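Putative epoxide hydrolase protein (Klebsiella pneumoniae subsp. pneumoniae, PDB 5BOV) is probably a hydrolase of the alpha/beta hydrolase fold, perhaps opening epoxides or cleaving monoacylglycerol-like esters, its true substrate being unestablished. Local coordinates at residues Y23-I26 with G27-G31; K146-P150 with Q151-S155; A253-G256 with A257-A261; F294-A297 with V298-D302. All coordinates share one frame; numbering follows the deposited sequence.

Overall arrangement
All four contacts are local and follow one another along the chain, so none nests in or crosses another. Interaction 1 comes first, where strand 19-26 leaves the sheet and a short turn leads to strand 32-37. Interaction 2 starts helix 150-155, in the helical insertion between strands 127-133 and 247-252. Interaction 3 shapes the loop after strand 247-252 and touches interaction 2, P258 packing against S155, which brings insertion and core together. Interaction 4 is a stretch of the C-terminal helix 291-303, back against the sheet. Interactions 1 and 2 lie on opposite sides of the chain's centre, their centres about 42 Å apart.

Interaction 1 of 4, residues Y23-I26 with G27-G31; sequences YVDI and GPRDG
D25, near the end of strand 19-26, and R29, in the turn that follows, reach for each other from opposite directions and close a salt bridge across the bend of I26-P28. The guanidinium grips end-on with two nitrogens: R29 NH2 gives a bond of 2.8 Å to D25 OD1, and R29 NH1 a straighter one of 3.2 Å to D25 OD2 (N-H...O 164°). A weak third bond runs from R29 NH1 to D25 OD1. Both oxygens lie in the guanidinium plane, yet they are met from above the carboxylate plane, because the two flat groups are turned 49° apart. The bends at the second and third torsions of R29 curl its chain back over the turn, where R29 NH2 also donates to G27 O at 2.9 Å, with R29 NE adding a weak bond to the same oxygen. The guanidinium is therefore held along two of its edges, NH1/NH2 by the carboxylate and NE/NH2 by G27 O. D25 OD2 has a second cationic partner, R60, a setting likely to favour the ionised acid. Beyond G27, a type I turn from P28 to G31 is closed by G31 N and P28 O. The bridge is at the surface: R60 belongs to strand 59-74, which pairs with strand 19-26 and hydrogen-bonds I26 through V61, while the I26 side chain packs on A51 and A55 of helix 50-56.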
ATOM      1  N   TYR A  23       2.547  13.521   4.957  1.00  9.12           N
ATOM      2  CA  TYR A  23       2.303  12.467   5.960  1.00  9.05           C
ATOM      3  C   TYR A  23       1.686  12.977   7.221  1.00  9.22           C
ATOM      4  O   TYR A  23       1.920  14.103   7.641  1.00  9.48           O
ATOM      5  CB  TYR A  23       3.581  11.664   6.245  1.00  9.22           C
ATOM      6  CG  TYR A  23       4.652  12.486   6.926  1.00  9.78           C
ATOM      7  CD1 TYR A  23       5.405  13.435   6.220  1.00 10.55           C
ATOM      8  CD2 TYR A  23       4.901  12.334   8.256  1.00 10.35           C
ATOM      9  CE1 TYR A  23       6.324  14.250   6.862  1.00 11.18           C
ATOM     10  CE2 TYR A  23       5.856  13.127   8.931  1.00 10.73           C
ATOM     11  CZ  TYR A  23       6.561  14.060   8.242  1.00 11.41           C
ATOM     12  OH  TYR A  23       7.470  14.858   8.855  1.00 12.43           O
ATOM     13  N   VAL A  24       0.914  12.132   7.892  1.00  8.98           N
ATOM     14  CA  VAL A  24       0.511  12.331   9.275  1.00  9.39           C
ATOM     15  C   VAL A  24       1.554  11.714  10.194  1.00  9.49           C
ATOM     16  O   VAL A  24       2.169  10.714   9.883  1.00  8.88           O
ATOM     17  CB  VAL A  24      -0.811  11.608   9.515  1.00  9.83           C
ATOM     18  CG1 VAL A  24      -1.240  11.658  10.944  1.00 10.44           C
ATOM     19  CG2 VAL A  24      -1.872  12.174   8.624  1.00 10.36           C
ATOM     20  N   ASP A  25       1.804  12.422  11.297  1.00  9.45           N
ATOM     21  CA  ASP A  25       2.756  11.957  12.325  1.00 10.05           C
ATOM     22  C   ASP A  25       2.143  12.276  13.682  1.00 10.75           C
ATOM     23  O   ASP A  25       2.138  13.422  14.093  1.00 11.20           O
ATOM     24  CB  ASP A  25       4.098  12.686  12.127  1.00 10.62           C
ATOM     25  CG  ASP A  25       5.179  12.255  13.088  1.00 11.63           C
ATOM     26  OD1 ASP A  25       4.925  11.446  13.996  1.00 11.41           O
ATOM     27  OD2 ASP A  25       6.310  12.760  12.882  1.00 11.81           O
ATOM     28  N   ILE A  26       1.599  11.253  14.324  1.00 11.14           N
ATOM     29  CA  ILE A  26       0.863  11.431  15.561  1.00 12.24           C
ATOM     30  C   ILE A  26       1.349  10.443  16.613  1.00 12.52           C
ATOM     31  O   ILE A  26       2.095   9.465  16.345  1.00 12.92           O
ATOM     32  CB  ILE A  26      -0.621  11.301  15.412  1.00 13.35           C
ATOM     33  CG1 ILE A  26      -1.011   9.932  14.815  1.00 13.65           C
ATOM     34  CG2 ILE A  26      -1.117  12.501  14.611  1.00 14.04           C
ATOM     35  CD1 ILE A  26      -2.514   9.773  14.749  1.00 14.81           C
ATOM     36  N   GLY A  27       1.004  10.724  17.866  1.00 12.68           N
ATOM     37  CA  GLY A  27       1.456   9.895  18.952  1.00 12.96           C
ATOM     38  C   GLY A  27       2.712  10.393  19.620  1.00 13.19           C
ATOM     39  O   GLY A  27       3.349  11.338  19.187  1.00 12.67           O
ATOM     40  N   PRO A  28       3.093   9.746  20.705  1.00 13.65           N
ATOM     41  CA  PRO A  28       4.231  10.248  21.471  1.00 13.98           C
ATOM     42  C   PRO A  28       5.467  10.200  20.679  1.00 14.10           C
ATOM     43  O   PRO A  28       5.723   9.204  19.966  1.00 13.33           O
ATOM     44  CB  PRO A  28       4.325   9.297  22.657  1.00 14.29           C
ATOM     45  CG  PRO A  28       3.392   8.221  22.445  1.00 14.70           C
ATOM     46  CD  PRO A  28       2.444   8.560  21.331  1.00 14.01           C
ATOM     47  N   ARG A  29       6.300  11.213  20.772  1.00 15.32           N
ATOM     48  CA  ARG A  29       7.528  11.261  19.983  1.00 15.81           C
ATOM     49  C   ARG A  29       8.495  10.114  20.264  1.00 16.33           C
ATOM     50  O   ARG A  29       9.190   9.701  19.322  1.00 17.21           O
ATOM     51  CB  ARG A  29       8.306  12.554  20.206  1.00 17.29           C
ATOM     52  CG  ARG A  29       7.503  13.832  20.036  1.00 18.74           C
ATOM     53  CD  ARG A  29       7.062  14.079  18.620  1.00 18.72           C
ATOM     54  NE  ARG A  29       5.890  13.290  18.240  1.00 17.54           N
ATOM     55  CZ  ARG A  29       5.638  12.891  16.983  1.00 16.91           C
ATOM     56  NH1 ARG A  29       6.493  13.217  16.020  1.00 16.07           N
ATOM     57  NH2 ARG A  29       4.541  12.150  16.722  1.00 15.10           N
ATOM     58  N   ASP A  30       8.492   9.579  21.483  1.00 17.05           N
ATOM     59  CA  ASP A  30       9.358   8.435  21.834  0.60 18.66           C
ATOM     60  C   ASP A  30       8.687   7.099  21.697  1.00 17.47           C
ATOM     61  O   ASP A  30       9.245   6.102  22.058  1.00 17.42           O
ATOM     62  CB  ASP A  30       9.787   8.505  23.277  0.60 20.52           C
ATOM     63  CG  ASP A  30      10.639   9.721  23.570  0.60 22.63           C
ATOM     64  OD1 ASP A  30      11.288  10.212  22.595  0.60 25.93           O
ATOM     65  OD2 ASP A  30      10.665  10.137  24.750  0.60 24.51           O
ATOM     66  N   GLY A  31       7.493   7.089  21.147  1.00 15.88           N
ATOM     67  CA  GLY A  31       6.717   5.835  21.024  1.00 14.38           C
ATOM     68  C   GLY A  31       7.263   4.950  19.931  1.00 13.43           C
ATOM     69  O   GLY A  31       8.015   5.387  19.028  1.00 13.91           O
TER

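Interaction 2 of 4, residues K146-P150 with Q151-S155; sequences KPLPP and QAELS
E153 turns back on L148 through its first two torsions: CG stands anti to the carbonyl carbon (chi1 -56°) and the chain then bends at chi2 (-70°), bringing the carboxylate to the backbone just ahead of helix 150-155. This is a helix N-terminus with P149 as N-cap residue, within the helical insertion of the alpha/beta hydrolase fold. P149 and P150 carry no N-H; the glutamate takes that of L148, L148 N to E153 OE2 being 2.9 Å and nearly straight at 170°. The donor comes in from well above the carboxylate plane. OE2 also rests 3.3 Å from P147 CA, and the E153 side chain crosses that of L148 at about a right angle. On the apolar side, L148 CB meets A152 CB at 3.8 Å, with the P149 ring a little further off. The negative carboxylate so close to the helix start would probably interact favourably with the helix dipole. Ordinary helical bonds begin at once, E153 N to P149 O and L154 N to P150 O, each 3.0 Å. One turn on, the S155 hydroxyl donates to its own helix, S155 OG lying 2.6 Å from A152 O.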
ATOM      1  N   LYS A 146       2.296 -13.772 -17.352  1.00 17.78           N
ATOM      2  CA  LYS A 146       1.643 -15.065 -17.519  1.00 17.47           C
ATOM      3  C   LYS A 146       0.158 -14.916 -17.256  1.00 15.59           C
ATOM      4  O   LYS A 146      -0.237 -14.263 -16.293  1.00 15.34           O
ATOM      5  CB  LYS A 146       2.111 -16.117 -16.505  1.00 19.97           C
ATOM      6  CG  LYS A 146       3.598 -16.363 -16.392  1.00 22.87           C
ATOM      7  CD  LYS A 146       4.221 -16.671 -17.688  1.00 25.86           C
ATOM      8  CE  LYS A 146       5.565 -17.343 -17.379  1.00 29.66           C
ATOM      9  NZ  LYS A 146       5.929 -18.187 -18.545  1.00 33.38           N
ATOM     10  N   PRO A 147      -0.681 -15.546 -18.083  1.00 13.77           N
ATOM     11  CA  PRO A 147      -2.095 -15.418 -17.895  1.00 13.43           C
ATOM     12  C   PRO A 147      -2.613 -16.257 -16.738  1.00 13.58           C
ATOM     13  O   PRO A 147      -2.039 -17.297 -16.430  1.00 13.40           O
ATOM     14  CB  PRO A 147      -2.694 -15.934 -19.234  1.00 13.29           C
ATOM     15  CG  PRO A 147      -1.682 -16.933 -19.705  1.00 13.89           C
ATOM     16  CD  PRO A 147      -0.340 -16.330 -19.310  1.00 14.05           C
ATOM     17  N   LEU A 148      -3.760 -15.845 -16.201  1.00 13.44           N
ATOM     18  CA  LEU A 148      -4.544 -16.532 -15.184  1.00 13.94           C
ATOM     19  C   LEU A 148      -5.809 -17.023 -15.799  1.00 13.83           C
ATOM     20  O   LEU A 148      -6.085 -16.703 -17.025  1.00 14.07           O
ATOM     21  CB  LEU A 148      -4.860 -15.534 -14.081  1.00 14.17           C
ATOM     22  CG  LEU A 148      -3.627 -14.834 -13.460  1.00 14.85           C
ATOM     23  CD1 LEU A 148      -4.138 -13.885 -12.371  1.00 15.45           C
ATOM     24  CD2 LEU A 148      -2.673 -15.807 -12.827  1.00 14.61           C
ATOM     25  N   PRO A 149      -6.624 -17.810 -15.070  1.00 13.92           N
ATOM     26  CA  PRO A 149      -7.872 -18.283 -15.657  1.00 13.84           C
ATOM     27  C   PRO A 149      -8.791 -17.106 -16.036  1.00 13.35           C
ATOM     28  O   PRO A 149      -8.642 -16.017 -15.503  1.00 12.84           O
ATOM     29  CB  PRO A 149      -8.484 -19.230 -14.612  1.00 14.39           C
ATOM     30  CG  PRO A 149      -7.298 -19.687 -13.834  1.00 14.57           C
ATOM     31  CD  PRO A 149      -6.335 -18.501 -13.790  1.00 14.56           C
ATOM     32  N   PRO A 150      -9.653 -17.288 -17.050  1.00 13.79           N
ATOM     33  CA  PRO A 150     -10.467 -16.174 -17.560  1.00 13.59           C
ATOM     34  C   PRO A 150     -11.177 -15.354 -16.473  1.00 13.66           C
ATOM     35  O   PRO A 150     -11.153 -14.109 -16.488  1.00 12.42           O
ATOM     36  CB  PRO A 150     -11.469 -16.870 -18.486  1.00 14.13           C
ATOM     37  CG  PRO A 150     -10.757 -18.104 -18.934  1.00 14.36           C
ATOM     38  CD  PRO A 150      -9.893 -18.536 -17.808  1.00 14.34           C
ATOM     39  N   GLN A 151     -11.781 -16.002 -15.488  1.00 14.54           N
ATOM     40  CA  GLN A 151     -12.497 -15.243 -14.450  1.00 15.85           C
ATOM     41  C   GLN A 151     -11.576 -14.470 -13.513  1.00 14.71           C
ATOM     42  O   GLN A 151     -11.899 -13.383 -13.056  1.00 14.69           O
ATOM     43  CB  GLN A 151     -13.475 -16.075 -13.611  1.00 18.39           C
ATOM     44  CG  GLN A 151     -14.486 -16.755 -14.394  1.00 21.23           C
ATOM     45  CD  GLN A 151     -14.098 -18.162 -14.746  1.00 23.84           C
ATOM     46  OE1 GLN A 151     -12.845 -18.594 -15.061  1.00 26.63           O
ATOM     47  NE2 GLN A 151     -15.177 -18.959 -14.755  1.00 23.88           N
ATOM     48  N   ALA A 152     -10.353 -14.958 -13.313  1.00 14.39           N
ATOM     49  CA  ALA A 152      -9.342 -14.189 -12.619  1.00 14.13           C
ATOM     50  C   ALA A 152      -8.891 -12.956 -13.374  1.00 13.43           C
ATOM     51  O   ALA A 152      -8.670 -11.918 -12.811  1.00 13.58           O
ATOM     52  CB  ALA A 152      -8.135 -15.050 -12.295  1.00 14.29           C
ATOM     53  N   GLU A 153      -8.819 -13.092 -14.700  1.00 12.66           N
ATOM     54  CA  GLU A 153      -8.446 -11.939 -15.533  1.00 12.33           C
ATOM     55  C   GLU A 153      -9.521 -10.892 -15.483  1.00 11.80           C
ATOM     56  O   GLU A 153      -9.213  -9.711 -15.431  1.00 12.04           O
ATOM     57  CB  GLU A 153      -8.138 -12.402 -16.968  1.00 12.44           C
ATOM     58  CG  GLU A 153      -7.040 -13.487 -17.062  1.00 12.43           C
ATOM     59  CD  GLU A 153      -5.641 -13.013 -16.743  1.00 12.31           C
ATOM     60  OE1 GLU A 153      -5.455 -12.207 -15.742  1.00 12.09           O
ATOM     61  OE2 GLU A 153      -4.684 -13.388 -17.462  1.00 12.08           O
ATOM     62  N   LEU A 154     -10.806 -11.303 -15.443  1.00 11.95           N
ATOM     63  CA  LEU A 154     -11.918 -10.381 -15.316  1.00 11.88           C
ATOM     64  C   LEU A 154     -11.826  -9.598 -14.004  1.00 12.80           C
ATOM     65  O   LEU A 154     -12.047  -8.398 -13.983  1.00 11.80           O
ATOM     66  CB  LEU A 154     -13.256 -11.124 -15.388  1.00 12.34           C
ATOM     67  CG  LEU A 154     -14.513 -10.278 -15.146  1.00 12.58           C
ATOM     68  CD1 LEU A 154     -14.682  -9.156 -16.094  1.00 12.88           C
ATOM     69  CD2 LEU A 154     -15.719 -11.173 -15.183  1.00 13.18           C
ATOM     70  N   SER A 155     -11.500 -10.315 -12.938  1.00 13.94           N
ATOM     71  CA  SER A 155     -11.264  -9.635 -11.645  1.00 15.49           C
ATOM     72  C   SER A 155     -10.090  -8.638 -11.685  1.00 15.13           C
ATOM     73  O   SER A 155     -10.063  -7.709 -10.885  1.00 16.44           O
ATOM     74  CB  SER A 155     -11.040 -10.689 -10.529  1.00 16.40           C
ATOM     75  OG  SER A 155      -9.653 -11.185 -10.469  1.00 19.18           O
TER

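Interaction 3 of 4, residues A253-G256 with A257-A261; sequences ANNG and APHPA
N255 lays its amide across the CG-ND1 side of the H259 imidazole, the two planes only 8° apart and N255 ND2 sitting 3.4 Å from H259 ND1. They meet in the loop after strand 247-252 of the alpha/beta hydrolase fold, a loop that in many relatives carries the acid of the catalytic triad; here N255 touches H284, and A257 lies near the residues of a possible nucleophile elbow. The bend itself is an Asx turn: A257 N donates to N255 OD1 at 3.0 Å, approaching from well above the amide plane, 47° out of it. With CG anti to the backbone N (chi1 -175°), the N255 side chain swings forward over the turn and puts OD1 in front of that amide. The close pair of ND2 and ND1 is no bond. H259 ND1 spends its proton instead on A257 O, 2.8 Å away in the ring plane and almost straight, which helps to fix the ring's rotation. N255 ND2 is likewise committed, to E251 OE2 on the preceding strand and to a water oxygen 2.9 Å from N255 ND2. That water is also weakly linked to P258 O. At the edge of the imidazole, H259 CE1 comes up to the backbone oxygen of N255, near the ring plane. A second water ties the loop's carbonyls together, donating to N255 O and, at 2.9 Å, to A257 O, so that A257 O accepts both this water and H259 ND1.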
ATOM      1  N   ALA A 253     -13.269 -11.868   4.345  1.00 15.79           N
ATOM      2  CA  ALA A 253     -14.124 -12.863   3.680  1.00 17.55           C
ATOM      3  C   ALA A 253     -14.878 -12.341   2.467  1.00 18.76           C
ATOM      4  O   ALA A 253     -15.331 -13.104   1.625  1.00 19.11           O
ATOM      5  CB  ALA A 253     -15.107 -13.382   4.697  1.00 19.06           C
ATOM      6  N   ASN A 254     -15.043 -11.025   2.371  1.00 17.78           N
ATOM      7  CA  ASN A 254     -15.774 -10.469   1.246  1.00 18.01           C
ATOM      8  C   ASN A 254     -14.918  -9.541   0.413  1.00 15.18           C
ATOM      9  O   ASN A 254     -15.355  -8.538  -0.041  1.00 14.71           O
ATOM     10  CB  ASN A 254     -17.030  -9.791   1.782  1.00 20.55           C
ATOM     11  CG  ASN A 254     -18.009 -10.811   2.336  1.00 24.83           C
ATOM     12  OD1 ASN A 254     -18.902 -11.227   1.618  1.00 34.27           O
ATOM     13  ND2 ASN A 254     -17.833 -11.242   3.589  1.00 25.89           N
ATOM     14  N   ASN A 255     -13.678  -9.936   0.195  1.00 14.40           N
ATOM     15  CA  ASN A 255     -12.774  -9.217  -0.690  1.00 13.19           C
ATOM     16  C   ASN A 255     -13.045  -9.557  -2.131  1.00 14.12           C
ATOM     17  O   ASN A 255     -12.826 -10.742  -2.561  1.00 15.83           O
ATOM     18  CB  ASN A 255     -11.332  -9.611  -0.308  1.00 12.35           C
ATOM     19  CG  ASN A 255     -10.289  -8.845  -1.072  1.00 11.32           C
ATOM     20  OD1 ASN A 255     -10.586  -7.964  -1.881  1.00 10.84           O
ATOM     21  ND2 ASN A 255      -9.043  -9.156  -0.795  1.00 11.32           N
ATOM     22  N   GLY A 256     -13.458  -8.573  -2.912  1.00 14.13           N
ATOM     23  CA  GLY A 256     -13.710  -8.785  -4.331  1.00 14.09           C
ATOM     24  C   GLY A 256     -12.528  -8.591  -5.248  1.00 15.33           C
ATOM     25  O   GLY A 256     -12.590  -8.857  -6.456  1.00 17.32           O
ATOM     26  N   ALA A 257     -11.453  -8.046  -4.715  1.00 14.86           N
ATOM     27  CA  ALA A 257     -10.260  -7.811  -5.453  1.00 15.47           C
ATOM     28  C   ALA A 257      -9.466  -9.114  -5.510  1.00 15.97           C
ATOM     29  O   ALA A 257      -9.689 -10.010  -4.711  1.00 16.92           O
ATOM     30  CB  ALA A 257      -9.441  -6.763  -4.773  1.00 15.45           C
ATOM     31  N   PRO A 258      -8.608  -9.239  -6.555  1.00 18.73           N
ATOM     32  CA  PRO A 258      -7.837 -10.485  -6.714  1.00 18.57           C
ATOM     33  C   PRO A 258      -6.874 -10.668  -5.521  1.00 17.85           C
ATOM     34  O   PRO A 258      -6.291  -9.688  -5.043  1.00 17.59           O
ATOM     35  CB  PRO A 258      -7.033 -10.246  -7.987  1.00 20.75           C
ATOM     36  CG  PRO A 258      -7.601  -9.027  -8.647  1.00 20.68           C
ATOM     37  CD  PRO A 258      -8.306  -8.230  -7.612  1.00 20.14           C
ATOM     38  N   HIS A 259      -6.861 -11.864  -4.954  1.00 16.90           N
ATOM     39  CA  HIS A 259      -5.972 -12.151  -3.828  1.00 17.13           C
ATOM     40  C   HIS A 259      -5.624 -13.620  -3.793  1.00 16.96           C
ATOM     41  O   HIS A 259      -6.420 -14.434  -4.199  1.00 17.60           O
ATOM     42  CB  HIS A 259      -6.622 -11.709  -2.489  1.00 15.43           C
ATOM     43  CG  HIS A 259      -7.930 -12.352  -2.169  1.00 16.72           C
ATOM     44  ND1 HIS A 259      -9.112 -11.953  -2.710  1.00 16.59           N
ATOM     45  CD2 HIS A 259      -8.235 -13.380  -1.347  1.00 16.62           C
ATOM     46  CE1 HIS A 259     -10.109 -12.684  -2.218  1.00 17.12           C
ATOM     47  NE2 HIS A 259      -9.593 -13.568  -1.387  1.00 17.63           N
ATOM     48  N   PRO A 260      -4.412 -13.951  -3.273  1.00 18.26           N
ATOM     49  CA  PRO A 260      -4.062 -15.369  -3.138  1.00 18.41           C
ATOM     50  C   PRO A 260      -4.729 -16.072  -1.988  1.00 17.93           C
ATOM     51  O   PRO A 260      -5.177 -15.460  -0.998  1.00 17.40           O
ATOM     52  CB  PRO A 260      -2.529 -15.346  -2.911  1.00 17.73           C
ATOM     53  CG  PRO A 260      -2.144 -13.967  -2.713  1.00 18.35           C
ATOM     54  CD  PRO A 260      -3.322 -13.061  -2.813  1.00 18.59           C
ATOM     55  N   ALA A 261      -4.801 -17.387  -2.092  1.00 18.12           N
ATOM     56  CA  ALA A 261      -5.256 -18.174  -0.992  1.00 17.79           C
ATOM     57  C   ALA A 261      -4.161 -18.166   0.090  1.00 16.97           C
ATOM     58  O   ALA A 261      -2.972 -18.336  -0.201  1.00 16.30           O
ATOM     59  CB  ALA A 261      -5.521 -19.596  -1.418  1.00 17.97           C
TER
HETATM   60  O   HOH W   1      -6.613  -8.075  -2.055  1.00 16.33           O
HETATM   61  O   HOH W   2     -11.744 -11.924  -5.274  1.00 31.69           O

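Interaction 4 of 4, residues F294-A297 with V298-D302; sequences FVQA and VVDAD
F294 begins this stretch of the C-terminal helix by touching V298 one turn on, its CE1 3.8 Å from V298 CG2, the methyl approaching the ring obliquely. The backbone beneath is plain alpha-helix, F294 O accepting from V298 N at 3.0 Å. V295 comes next: its carbonyl takes V299 N at 2.9 Å, and its CG1 methyl makes a looser contact with V299 CG2. Q296 supplies the polar link. Its CG is anti to the backbone N (chi1 -168°) and its chain bends at chi2, so that Q296 NE2 reaches D300 OD1 at 2.9 Å. The oxygen lies in the amide plane, but the donor stands above the carboxylate plane, the two groups being turned 40° apart. Q296 O accepts D300 N in the helix ladder. The other oxygen, D300 OD2, goes to R276 in a salt bridge, so each carboxylate oxygen has a partner, OD1 the Q296 amide and OD2 R276. A297 closes the series with A297 O accepting A301 N at 2.8 Å. The buried face of helix 291-303 lies on the central sheet, F294 and A297 against L250 of strand 247-252, A301 against strand 127-133, while V295 and V298 pack on helix 50-56; beyond them D302 ties the helix to K128 and Y59.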
ATOM      1  N   PHE A 294      -7.865  -4.280  12.697  1.00  9.17           N
ATOM      2  CA  PHE A 294      -6.575  -3.949  12.141  1.00  8.54           C
ATOM      3  C   PHE A 294      -5.608  -3.455  13.236  1.00  9.09           C
ATOM      4  O   PHE A 294      -4.429  -3.865  13.258  1.00  8.71           O
ATOM      5  CB  PHE A 294      -6.717  -2.902  11.043  1.00  8.31           C
ATOM      6  CG  PHE A 294      -5.508  -2.777  10.202  1.00  7.62           C
ATOM      7  CD1 PHE A 294      -4.489  -1.916  10.505  1.00  7.62           C
ATOM      8  CD2 PHE A 294      -5.409  -3.536   9.034  1.00  7.82           C
ATOM      9  CE1 PHE A 294      -3.375  -1.814   9.712  1.00  7.54           C
ATOM     10  CE2 PHE A 294      -4.275  -3.428   8.243  1.00  7.60           C
ATOM     11  CZ  PHE A 294      -3.279  -2.571   8.602  1.00  7.64           C
ATOM     12  N   VAL A 295      -6.089  -2.565  14.083  1.00  8.81           N
ATOM     13  CA  VAL A 295      -5.319  -2.160  15.242  1.00  9.18           C
ATOM     14  C   VAL A 295      -4.832  -3.386  16.076  1.00  9.39           C
ATOM     15  O   VAL A 295      -3.641  -3.434  16.433  1.00  9.54           O
ATOM     16  CB  VAL A 295      -6.131  -1.218  16.125  1.00  9.33           C
ATOM     17  CG1 VAL A 295      -5.422  -0.958  17.465  1.00  9.27           C
ATOM     18  CG2 VAL A 295      -6.384   0.084  15.442  1.00  9.13           C
ATOM     19  N   GLN A 296      -5.712  -4.303  16.341  1.00  9.72           N
ATOM     20  CA  GLN A 296      -5.346  -5.525  17.109  1.00 11.09           C
ATOM     21  C   GLN A 296      -4.221  -6.277  16.409  1.00 10.18           C
ATOM     22  O   GLN A 296      -3.284  -6.779  17.033  1.00  9.76           O
ATOM     23  CB  GLN A 296      -6.539  -6.455  17.356  1.00 12.63           C
ATOM     24  CG  GLN A 296      -6.242  -7.551  18.394  1.00 14.16           C
ATOM     25  CD  GLN A 296      -5.989  -6.996  19.761  1.00 15.89           C
ATOM     26  OE1 GLN A 296      -6.840  -6.249  20.332  1.00 18.44           O
ATOM     27  NE2 GLN A 296      -4.805  -7.254  20.326  1.00 16.19           N
ATOM     28  N   ALA A 297      -4.326  -6.392  15.081  1.00  9.43           N
ATOM     29  CA  ALA A 297      -3.258  -7.020  14.327  1.00  9.13           C
ATOM     30  C   ALA A 297      -1.891  -6.331  14.423  1.00  8.79           C
ATOM     31  O   ALA A 297      -0.853  -6.983  14.559  1.00  8.58           O
ATOM     32  CB  ALA A 297      -3.657  -7.168  12.863  1.00  9.17           C
ATOM     33  N   VAL A 298      -1.887  -5.020  14.398  1.00  8.47           N
ATOM     34  CA  VAL A 298      -0.625  -4.263  14.525  1.00  8.31           C
ATOM     35  C   VAL A 298      -0.044  -4.455  15.927  1.00  8.49           C
ATOM     36  O   VAL A 298       1.133  -4.733  16.050  1.00  8.33           O
ATOM     37  CB  VAL A 298      -0.823  -2.736  14.229  1.00  8.65           C
ATOM     38  CG1 VAL A 298       0.414  -1.937  14.574  1.00  8.65           C
ATOM     39  CG2 VAL A 298      -1.199  -2.513  12.740  1.00  8.65           C
ATOM     40  N   VAL A 299      -0.889  -4.362  16.942  1.00  8.61           N
ATOM     41  CA  VAL A 299      -0.420  -4.560  18.337  1.00  9.36           C
ATOM     42  C   VAL A 299       0.144  -6.012  18.491  1.00  9.41           C
ATOM     43  O   VAL A 299       1.234  -6.212  19.060  1.00  9.24           O
ATOM     44  CB  VAL A 299      -1.547  -4.341  19.339  1.00  9.91           C
ATOM     45  CG1 VAL A 299      -1.131  -4.820  20.705  1.00 11.39           C
ATOM     46  CG2 VAL A 299      -1.954  -2.868  19.322  1.00 10.04           C
ATOM     47  N   ASP A 300      -0.581  -6.985  17.956  1.00  9.35           N
ATOM     48  CA  ASP A 300      -0.179  -8.392  18.050  1.00 10.34           C
ATOM     49  C   ASP A 300       1.093  -8.676  17.295  1.00  9.99           C
ATOM     50  O   ASP A 300       1.965  -9.364  17.790  1.00  9.69           O
ATOM     51  CB  ASP A 300      -1.284  -9.306  17.618  1.00 10.63           C
ATOM     52  CG  ASP A 300      -2.482  -9.285  18.542  1.00 11.84           C
ATOM     53  OD1 ASP A 300      -2.422  -8.787  19.709  1.00 13.15           O
ATOM     54  OD2 ASP A 300      -3.538  -9.812  18.145  1.00 12.21           O
ATOM     55  N   ALA A 301       1.246  -8.087  16.109  1.00  9.27           N
ATOM     56  CA  ALA A 301       2.476  -8.306  15.361  1.00  9.42           C
ATOM     57  C   ALA A 301       3.675  -7.659  16.040  1.00 10.00           C
ATOM     58  O   ALA A 301       4.781  -8.219  16.034  1.00 10.30           O
ATOM     59  CB  ALA A 301       2.305  -7.783  13.933  1.00  9.21           C
ATOM     60  N   ASP A 302       3.442  -6.519  16.688  1.00 10.19           N
ATOM     61  CA  ASP A 302       4.490  -5.809  17.388  1.00 10.67           C
ATOM     62  C   ASP A 302       5.052  -6.623  18.607  1.00 11.78           C
ATOM     63  O   ASP A 302       6.174  -6.326  19.048  1.00 11.85           O
ATOM     64  CB  ASP A 302       3.925  -4.431  17.863  1.00 10.36           C
ATOM     65  CG  ASP A 302       4.917  -3.628  18.660  1.00 10.83           C
ATOM     66  OD1 ASP A 302       5.969  -3.116  18.142  1.00 10.97           O
ATOM     67  OD2 ASP A 302       4.610  -3.412  19.875  1.00 11.81           O
TER